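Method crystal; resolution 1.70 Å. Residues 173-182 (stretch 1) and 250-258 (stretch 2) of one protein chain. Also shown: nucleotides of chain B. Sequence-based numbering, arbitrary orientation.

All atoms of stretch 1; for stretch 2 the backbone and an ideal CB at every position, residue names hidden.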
ATOM      1  N   ALA A 173      -7.018 -12.437  12.070  1.00 18.06           N
ATOM      2  CA  ALA A 173      -7.878 -13.622  12.208  1.00 21.16           C
ATOM      3  C   ALA A 173      -8.559 -13.956  10.879  1.00 18.79           C
ATOM      4  O   ALA A 173      -8.663 -15.128  10.492  1.00 20.10           O
ATOM      5  CB  ALA A 173      -8.905 -13.423  13.332  1.00 22.99           C
ATOM      6  N   THR A 174      -8.989 -12.925  10.152  1.00 17.23           N
ATOM      7  CA  THR A 174      -9.603 -13.140   8.847  1.00 18.86           C
ATOM      8  C   THR A 174      -8.585 -13.661   7.835  1.00 18.64           C
ATOM      9  O   THR A 174      -8.883 -14.570   7.058  1.00 18.15           O
ATOM     10  CB  THR A 174     -10.255 -11.846   8.320  1.00 21.25           C
ATOM     11  OG1 THR A 174     -11.057 -11.265   9.357  1.00 24.03           O
ATOM     12  CG2 THR A 174     -11.131 -12.150   7.130  1.00 21.69           C
ATOM     13  N   LEU A 175      -7.385 -13.072   7.837  1.00 17.99           N
ATOM     14  CA  LEU A 175      -6.322 -13.508   6.945  1.00 23.12           C
ATOM     15  C   LEU A 175      -5.967 -14.973   7.197  1.00 24.25           C
ATOM     16  O   LEU A 175      -5.638 -15.710   6.273  1.00 25.19           O
ATOM     17  CB  LEU A 175      -5.091 -12.601   7.126  1.00 21.93           C
ATOM     18  CG  LEU A 175      -5.328 -11.125   6.742  1.00 25.21           C
ATOM     19  CD1 LEU A 175      -4.258 -10.160   7.307  1.00 20.36           C
ATOM     20  CD2 LEU A 175      -5.416 -10.988   5.237  1.00 26.31           C
ATOM     21  N   GLU A 176      -6.086 -15.404   8.447  1.00 18.04           N
ATOM     22  CA  GLU A 176      -5.658 -16.744   8.847  1.00 18.78           C
ATOM     23  C   GLU A 176      -6.761 -17.796   8.715  1.00 24.28           C
ATOM     24  O   GLU A 176      -6.528 -18.969   9.002  1.00 22.83           O
ATOM     25  CB  GLU A 176      -5.151 -16.732  10.292  1.00 21.78           C
ATOM     26  CG  GLU A 176      -3.760 -16.117  10.452  1.00 19.52           C
ATOM     27  CD  GLU A 176      -3.448 -15.736  11.889  1.00 27.36           C
ATOM     28  OE1 GLU A 176      -4.068 -16.302  12.816  1.00 29.70           O
ATOM     29  OE2 GLU A 176      -2.565 -14.872  12.099  1.00 29.75           O
ATOM     30  N   GLY A 177      -7.951 -17.370   8.297  1.00 22.56           N
ATOM     31  CA  GLY A 177      -9.052 -18.291   8.068  1.00 21.50           C
ATOM     32  C   GLY A 177      -9.733 -18.702   9.351  1.00 22.02           C
ATOM     33  O   GLY A 177     -10.295 -19.798   9.435  1.00 21.85           O
ATOM     34  N   ARG A 178      -9.687 -17.832  10.357  1.00 16.99           N
ATOM     35  CA  ARG A 178     -10.268 -18.176  11.659  1.00 16.98           C
ATOM     36  C   ARG A 178     -11.606 -17.503  11.923  1.00 18.60           C
ATOM     37  O   ARG A 178     -12.203 -17.709  12.983  1.00 15.80           O
ATOM     38  CB  ARG A 178      -9.301 -17.797  12.782  1.00 17.34           C
ATOM     39  CG  ARG A 178      -8.014 -18.582  12.752  1.00 21.44           C
ATOM     40  CD  ARG A 178      -7.188 -18.348  14.003  1.00 21.70           C
ATOM     41  NE  ARG A 178      -6.529 -17.041  14.079  1.00 20.46           N
ATOM     42  CZ  ARG A 178      -6.859 -16.094  14.952  1.00 20.44           C
ATOM     43  NH1 ARG A 178      -7.869 -16.285  15.794  1.00 20.84           N
ATOM     44  NH2 ARG A 178      -6.190 -14.951  14.988  1.00 25.82           N
ATOM     45  N   GLU A 179     -12.061 -16.670  10.986  1.00 15.99           N
ATOM     46  CA  GLU A 179     -13.293 -15.913  11.183  1.00 14.03           C
ATOM     47  C   GLU A 179     -14.391 -16.423  10.270  1.00 18.15           C
ATOM     48  O   GLU A 179     -14.210 -16.494   9.045  1.00 17.91           O
ATOM     49  CB  GLU A 179     -13.075 -14.409  10.919  1.00 16.76           C
ATOM     50  CG  GLU A 179     -14.349 -13.584  11.182  1.00 16.00           C
ATOM     51  CD  GLU A 179     -14.193 -12.116  10.803  1.00 18.76           C
ATOM     52  OE1 GLU A 179     -13.593 -11.840   9.739  1.00 20.84           O
ATOM     53  OE2 GLU A 179     -14.656 -11.232  11.570  1.00 17.74           O
ATOM     54  N   ILE A 180     -15.535 -16.773  10.851  1.00 15.57           N
ATOM     55  CA  ILE A 180     -16.681 -17.157  10.041  1.00 12.88           C
ATOM     56  C   ILE A 180     -17.684 -16.009   9.991  1.00 14.66           C
ATOM     57  O   ILE A 180     -17.724 -15.143  10.896  1.00 15.41           O
ATOM     58  CB  ILE A 180     -17.382 -18.442  10.556  1.00 13.55           C
ATOM     59  CG1 ILE A 180     -17.837 -18.271  12.005  1.00 14.68           C
ATOM     60  CG2 ILE A 180     -16.437 -19.645  10.419  1.00 18.16           C
ATOM     61  CD1 ILE A 180     -18.841 -19.366  12.466  1.00 14.08           C
ATOM     62  N   MET A 181     -18.466 -15.982   8.916  1.00 13.70           N
ATOM     63  CA  MET A 181     -19.605 -15.086   8.824  1.00 12.30           C
ATOM     64  C   MET A 181     -20.865 -15.937   8.830  1.00 13.62           C
ATOM     65  O   MET A 181     -20.979 -16.921   8.087  1.00 14.15           O
ATOM     66  CB  MET A 181     -19.555 -14.262   7.537  1.00 13.73           C
ATOM     67  CG  MET A 181     -20.662 -13.204   7.457  1.00 14.44           C
ATOM     68  SD  MET A 181     -20.578 -12.256   5.908  1.00 16.30           S
ATOM     69  CE  MET A 181     -21.713 -10.948   6.292  1.00 17.63           C
ATOM     70  N   ILE A 182     -21.800 -15.547   9.682  1.00 10.91           N
ATOM     71  CA  ILE A 182     -23.091 -16.223   9.781  1.00 11.22           C
ATOM     72  C   ILE A 182     -24.113 -15.269   9.171  1.00 12.04           C
ATOM     73  O   ILE A 182     -24.202 -14.104   9.580  1.00 14.43           O
ATOM     74  CB  ILE A 182     -23.426 -16.491  11.253  1.00 12.66           C
ATOM     75  CG1 ILE A 182     -22.298 -17.310  11.900  1.00 16.64           C
ATOM     76  CG2 ILE A 182     -24.775 -17.207  11.385  1.00 12.18           C
ATOM     77  CD1 ILE A 182     -22.228 -17.191  13.419  1.00 18.40           C
ATOM     78  N   UNK A 250     -29.643 -21.017   8.396  1.00 14.69           N
ATOM     79  CA  UNK A 250     -28.530 -20.063   8.369  1.00 13.94           C
ATOM     80  C   UNK A 250     -27.456 -20.431   7.355  1.00 19.88           C
ATOM     81  O   UNK A 250     -27.329 -21.589   6.949  1.00 18.07           O
ATOM     82  CB  UNK A 250     -27.899 -19.961   9.759  1.00 13.94           C
ATOM     83  N   UNK A 251     -26.675 -19.430   6.941  1.00 15.79           N
ATOM     84  CA  UNK A 251     -25.514 -19.663   6.094  1.00 17.43           C
ATOM     85  C   UNK A 251     -24.284 -19.413   6.939  1.00 17.08           C
ATOM     86  O   UNK A 251     -24.272 -18.497   7.766  1.00 17.68           O
ATOM     87  CB  UNK A 251     -25.528 -18.773   4.850  1.00 17.43           C
ATOM     88  N   UNK A 252     -23.263 -20.240   6.748  1.00 17.14           N
ATOM     89  CA  UNK A 252     -22.004 -20.095   7.458  1.00 14.58           C
ATOM     90  C   UNK A 252     -20.870 -20.270   6.466  1.00 18.27           C
ATOM     91  O   UNK A 252     -20.831 -21.246   5.709  1.00 20.62           O
ATOM     92  CB  UNK A 252     -21.892 -21.101   8.606  1.00 14.58           C
ATOM     93  N   UNK A 253     -19.943 -19.324   6.472  1.00 16.87           N
ATOM     94  CA  UNK A 253     -18.857 -19.333   5.503  1.00 17.54           C
ATOM     95  C   UNK A 253     -17.662 -18.677   6.138  1.00 17.44           C
ATOM     96  O   UNK A 253     -17.814 -17.941   7.118  1.00 15.30           O
ATOM     97  CB  UNK A 253     -19.248 -18.625   4.204  1.00 17.54           C
ATOM     98  N   UNK A 254     -16.472 -18.924   5.583  1.00 17.00           N
ATOM     99  CA  UNK A 254     -15.302 -18.150   5.968  1.00 16.71           C
ATOM    100  C   UNK A 254     -15.460 -16.719   5.470  1.00 16.35           C
ATOM    101  O   UNK A 254     -15.793 -16.492   4.298  1.00 18.62           O
ATOM    102  CB  UNK A 254     -14.022 -18.780   5.416  1.00 16.71           C
ATOM    103  N   UNK A 255     -15.208 -15.753   6.346  1.00 15.09           N
ATOM    104  CA  UNK A 255     -15.347 -14.346   5.971  1.00 16.02           C
ATOM    105  C   UNK A 255     -14.341 -14.021   4.886  1.00 14.14           C
ATOM    106  O   UNK A 255     -13.184 -14.427   4.977  1.00 16.52           O
ATOM    107  CB  UNK A 255     -15.154 -13.427   7.179  1.00 16.02           C
ATOM    108  N   UNK A 256     -14.783 -13.288   3.869  1.00 13.65           N
ATOM    109  CA  UNK A 256     -13.857 -12.829   2.844  1.00 15.46           C
ATOM    110  C   UNK A 256     -13.067 -11.641   3.375  1.00 15.54           C
ATOM    111  O   UNK A 256     -13.493 -10.968   4.314  1.00 15.24           O
ATOM    112  CB  UNK A 256     -14.601 -12.457   1.560  1.00 15.46           C
ATOM    113  N   UNK A 257     -11.916 -11.377   2.763  1.00 17.11           N
ATOM    114  CA  UNK A 257     -11.087 -10.233   3.141  1.00 16.86           C
ATOM    115  C   UNK A 257     -11.388  -9.003   2.287  1.00 16.56           C
ATOM    116  O   UNK A 257     -11.958  -9.114   1.191  1.00 16.91           O
ATOM    117  CB  UNK A 257      -9.606 -10.596   3.022  1.00 16.86           C
ATOM    118  N   UNK A 258     -11.019  -7.831   2.798  1.00 16.48           N
ATOM    119  CA  UNK A 258     -11.359  -6.566   2.149  1.00 19.49           C
ATOM    120  C   UNK A 258     -10.909  -6.428   0.693  1.00 17.95           C
ATOM    121  O   UNK A 258     -11.704  -6.004  -0.139  1.00 17.49           O
ATOM    122  CB  UNK A 258     -10.751  -5.419   2.958  1.00 19.49           C
TER
ATOM    123  P     A B  13     -22.802  -3.174   7.335  1.00 23.81           P
ATOM    124  OP1   A B  13     -22.287  -2.047   8.174  1.00 26.27           O
ATOM    125  OP2   A B  13     -22.699  -3.179   5.854  1.00 20.37           O
ATOM    126  O5'   A B  13     -22.115  -4.484   7.914  1.00 24.39           O
ATOM    127  C5'   A B  13     -21.823  -5.583   7.068  1.00 23.02           C
ATOM    128  C4'   A B  13     -20.352  -5.893   7.120  1.00 19.71           C
ATOM    129  O4'   A B  13     -20.118  -7.219   6.577  1.00 19.01           O
ATOM    130  C3'   A B  13     -19.454  -4.947   6.321  1.00 18.89           C
ATOM    131  O3'   A B  13     -18.196  -4.863   6.994  1.00 21.00           O
ATOM    132  C2'   A B  13     -19.253  -5.722   5.025  1.00 19.21           C
ATOM    133  O2'   A B  13     -18.116  -5.341   4.282  1.00 19.43           O
ATOM    134  C1'   A B  13     -19.121  -7.131   5.577  1.00 18.33           C
ATOM    135  N9    A B  13     -19.319  -8.233   4.641  1.00 17.06           N
ATOM    136  C8    A B  13     -20.364  -8.503   3.798  1.00 20.39           C
ATOM    137  N7    A B  13     -20.219  -9.633   3.153  1.00 20.04           N
ATOM    138  C5    A B  13     -19.014 -10.142   3.616  1.00 17.30           C
ATOM    139  C6    A B  13     -18.301 -11.310   3.319  1.00 20.81           C
ATOM    140  N6    A B  13     -18.723 -12.229   2.442  1.00 23.14           N
ATOM    141  N1    A B  13     -17.138 -11.515   3.974  1.00 17.83           N
ATOM    142  C2    A B  13     -16.718 -10.607   4.852  1.00 14.82           C
ATOM    143  N3    A B  13     -17.296  -9.465   5.211  1.00 16.14           N
ATOM    144  C4    A B  13     -18.453  -9.293   4.544  1.00 16.81           C
ATOM    145  P     G B  26      -3.948 -15.108  -2.061  1.00 20.43           P
ATOM    146  OP1   G B  26      -4.683 -15.465  -0.840  1.00 23.17           O
ATOM    147  OP2   G B  26      -2.553 -15.563  -2.284  1.00 21.13           O
ATOM    148  O5'   G B  26      -4.752 -15.551  -3.355  1.00 20.91           O
ATOM    149  C5'   G B  26      -4.985 -16.924  -3.649  1.00 23.00           C
ATOM    150  C4'   G B  26      -6.340 -17.089  -4.277  1.00 20.25           C
ATOM    151  O4'   G B  26      -7.348 -16.820  -3.261  1.00 17.74           O
ATOM    152  C3'   G B  26      -6.627 -16.122  -5.432  1.00 21.04           C
ATOM    153  O3'   G B  26      -7.490 -16.751  -6.382  1.00 26.48           O
ATOM    154  C2'   G B  26      -7.389 -15.000  -4.737  1.00 14.29           C
ATOM    155  O2'   G B  26      -8.217 -14.236  -5.586  1.00 17.69           O
ATOM    156  C1'   G B  26      -8.205 -15.789  -3.714  1.00 13.69           C
ATOM    157  N9    G B  26      -8.652 -14.985  -2.576  1.00 16.40           N
ATOM    158  C8    G B  26      -7.936 -14.016  -1.906  1.00 19.92           C
ATOM    159  N7    G B  26      -8.646 -13.452  -0.969  1.00 19.09           N
ATOM    160  C5    G B  26      -9.881 -14.076  -1.026  1.00 16.80           C
ATOM    161  C6    G B  26     -11.040 -13.873  -0.244  1.00 19.31           C
ATOM    162  O6    G B  26     -11.200 -13.073   0.681  1.00 22.31           O
ATOM    163  N1    G B  26     -12.078 -14.699  -0.627  1.00 20.73           N
ATOM    164  C2    G B  26     -11.988 -15.622  -1.635  1.00 18.10           C
ATOM    165  N2    G B  26     -13.098 -16.343  -1.866  1.00 19.52           N
ATOM    166  N3    G B  26     -10.916 -15.828  -2.380  1.00 18.59           N
ATOM    167  C4    G B  26      -9.903 -15.014  -2.021  1.00 16.81           C
ATOM    168  P     C B  14     -17.588  -3.458   7.470  1.00 21.47           P
ATOM    169  OP1   C B  14     -18.450  -2.346   6.968  1.00 21.24           O
ATOM    170  OP2   C B  14     -16.137  -3.484   7.118  1.00 25.06           O
ATOM    171  O5'   C B  14     -17.648  -3.514   9.058  1.00 20.47           O
ATOM    172  C5'   C B  14     -18.882  -3.399   9.761  1.00 16.63           C
ATOM    173  C4'   C B  14     -18.950  -4.371  10.912  1.00 19.80           C
ATOM    174  O4'   C B  14     -18.938  -5.721  10.386  1.00 19.03           O
ATOM    175  C3'   C B  14     -17.776  -4.351  11.886  1.00 23.71           C
ATOM    176  O3'   C B  14     -17.882  -3.349  12.876  1.00 28.44           O
ATOM    177  C2'   C B  14     -17.815  -5.749  12.475  1.00 20.69           C
ATOM    178  O2'   C B  14     -18.878  -5.852  13.420  1.00 21.99           O
ATOM    179  C1'   C B  14     -18.232  -6.569  11.263  1.00 18.87           C
ATOM    180  N1    C B  14     -17.114  -7.217  10.530  1.00 18.20           N
ATOM    181  C2    C B  14     -16.465  -8.286  11.148  1.00 15.23           C
ATOM    182  O2    C B  14     -16.780  -8.601  12.310  1.00 16.54           O
ATOM    183  N3    C B  14     -15.503  -8.949  10.480  1.00 17.70           N
ATOM    184  C4    C B  14     -15.173  -8.596   9.235  1.00 15.94           C
ATOM    185  N4    C B  14     -14.213  -9.312   8.653  1.00 16.85           N
ATOM    186  C5    C B  14     -15.828  -7.519   8.558  1.00 18.28           C
ATOM    187  C6    C B  14     -16.798  -6.875   9.238  1.00 19.25           C

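Stretch 2 runs antiparallel to the strand 179-182, so backbone pairing sets the register before any side chain is chosen. Position 250 sits beyond the end of stretch 1 with its CA-to-CB bond directed toward it, and its ideal CB lies 4.5 Å from Ile182 CG2. An apolar side chain such as valine, isoleucine or leucine would suit. It is Ile250, whose CD1 reaches 4.3 Å from Ile182 CG2.

At position 251 CB points sideways and meets nothing of stretch 1, so the visible atoms leave the choice open. Ser251 is found, its OG bonded elsewhere in the structure; its backbone O receives a CA-H...O contact from Ile182 CA at 3.3 Å.

Position 252 pairs with Ile182, and both side chains lie on the same face of the sheet. With extended backbone angles and the ideal CB 5.2 Å from Ile180 CD1, valine, isoleucine or leucine would fit. Val252 lays CG1 3.9 Å from Ile180 CD1.

Position 253 is the hydrogen-bonded partner of Met181: Met181 N donates to the 253 O at 2.7 Å, and the 253 N donates to Met181 O at 3.1 Å. CB shares a face with the Met181 side chain, and the ideal CB lies 4.6 Å from Met181 O; a small polar residue is one suitable choice among several. Ser253 places OG 4.2 Å from Met181 CB, and a water bridges Ser253 OG (2.9 Å) and Met181 O (2.8 Å).

At position 254 CB points away, though the ideal CB stays 4.3 Å from Glu179 O; a longer apolar side chain whose end turns back could also reach Gly177 and Ile180. Leu254 does so, with CD2 3.7 Å from Gly177 O and 4.3 Å from Ile180 CG2.

Position 255 is the tightest. Its N donates to Glu179 O at 3.0 Å, while CB points toward stretch 1; the ideal CB, 3.4 Å from Glu179 OE1 and 4.2 Å from Thr174 CG2, favours a very small side chain. Ala255 sets its methyl against these two atoms. Glu179 OE1 also accepts hydrogen bonds from Thr174 OG1 at 2.6 Å and C14 N4 at 2.8 Å.

Position 256 turns away from stretch 1 toward the bases. G26 N1 and N2 offer donors, calling for an acceptor: Asp256 OD1 takes G26 N1 at 2.9 Å, while Asp256 N donates to A13 N1 at 2.9 Å.

Position 257 points toward the helix end, its ideal CB 4.6 Å from Thr174 CG2 and 4.8 Å from Leu175 CD2; a long aliphatic stem suits. Lys257 packs CG against Thr174 CG2 and CD against Leu175 CD2, both at 3.7 Å.

Position 258 has no contact with stretch 1, but the C14 phosphate invites a cation, lysine or arginine. Lys258 NZ hydrogen-bonds to C14 OP2 at 2.6 Å.

Stretch 2, residues 250-258: ISVSLADKK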
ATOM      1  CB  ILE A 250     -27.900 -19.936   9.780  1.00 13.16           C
ATOM      2  CG1 ILE A 250     -27.332 -21.285  10.255  1.00 16.59           C
ATOM      3  CG2 ILE A 250     -28.941 -19.396  10.776  1.00 18.49           C
ATOM      4  CD1 ILE A 250     -26.473 -21.185  11.517  1.00 18.07           C
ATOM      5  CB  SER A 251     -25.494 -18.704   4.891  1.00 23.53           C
ATOM      6  OG  SER A 251     -26.533 -19.020   3.983  1.00 27.67           O
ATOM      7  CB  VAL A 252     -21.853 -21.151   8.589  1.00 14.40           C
ATOM      8  CG1 VAL A 252     -20.579 -20.895   9.381  1.00 15.38           C
ATOM      9  CG2 VAL A 252     -23.074 -21.129   9.512  1.00 16.41           C
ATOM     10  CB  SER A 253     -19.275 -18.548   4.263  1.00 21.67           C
ATOM     11  OG  SER A 253     -19.536 -17.192   4.595  1.00 23.82           O
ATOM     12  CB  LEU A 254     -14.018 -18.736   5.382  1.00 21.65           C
ATOM     13  CG  LEU A 254     -13.497 -20.052   5.945  1.00 22.92           C
ATOM     14  CD1 LEU A 254     -12.147 -20.365   5.313  1.00 26.65           C
ATOM     15  CD2 LEU A 254     -13.350 -19.969   7.442  1.00 22.98           C
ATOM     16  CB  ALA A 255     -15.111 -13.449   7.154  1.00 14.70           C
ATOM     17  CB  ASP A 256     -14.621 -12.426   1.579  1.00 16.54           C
ATOM     18  CG  ASP A 256     -15.293 -13.599   0.910  1.00 19.44           C
ATOM     19  OD1 ASP A 256     -14.623 -14.630   0.680  1.00 18.73           O
ATOM     20  OD2 ASP A 256     -16.502 -13.492   0.626  1.00 22.57           O
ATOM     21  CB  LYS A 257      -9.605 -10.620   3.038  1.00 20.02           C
ATOM     22  CG  LYS A 257      -9.245 -11.804   3.965  1.00 24.54           C
ATOM     23  CD  LYS A 257      -8.156 -12.710   3.388  1.00 34.09           C
ATOM     24  CE  LYS A 257      -8.743 -13.761   2.475  1.00 31.17           C
ATOM     25  NZ  LYS A 257      -7.867 -14.936   2.282  1.00 34.77           N
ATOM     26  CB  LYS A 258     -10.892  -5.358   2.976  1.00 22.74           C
ATOM     27  CG  LYS A 258     -11.709  -5.130   4.235  1.00 25.84           C
ATOM     28  CD  LYS A 258     -13.199  -4.952   3.913  1.00 27.46           C
ATOM     29  CE  LYS A 258     -14.004  -4.594   5.168  1.00 33.37           C
ATOM     30  NZ  LYS A 258     -15.480  -4.703   4.942  1.00 31.34           N
TER
HETATM   31  O   HOH W   1     -11.017 -15.985   5.383  1.00 31.46           O
HETATM   32  O   HOH W   2     -22.289 -17.105   5.574  1.00 18.85           O
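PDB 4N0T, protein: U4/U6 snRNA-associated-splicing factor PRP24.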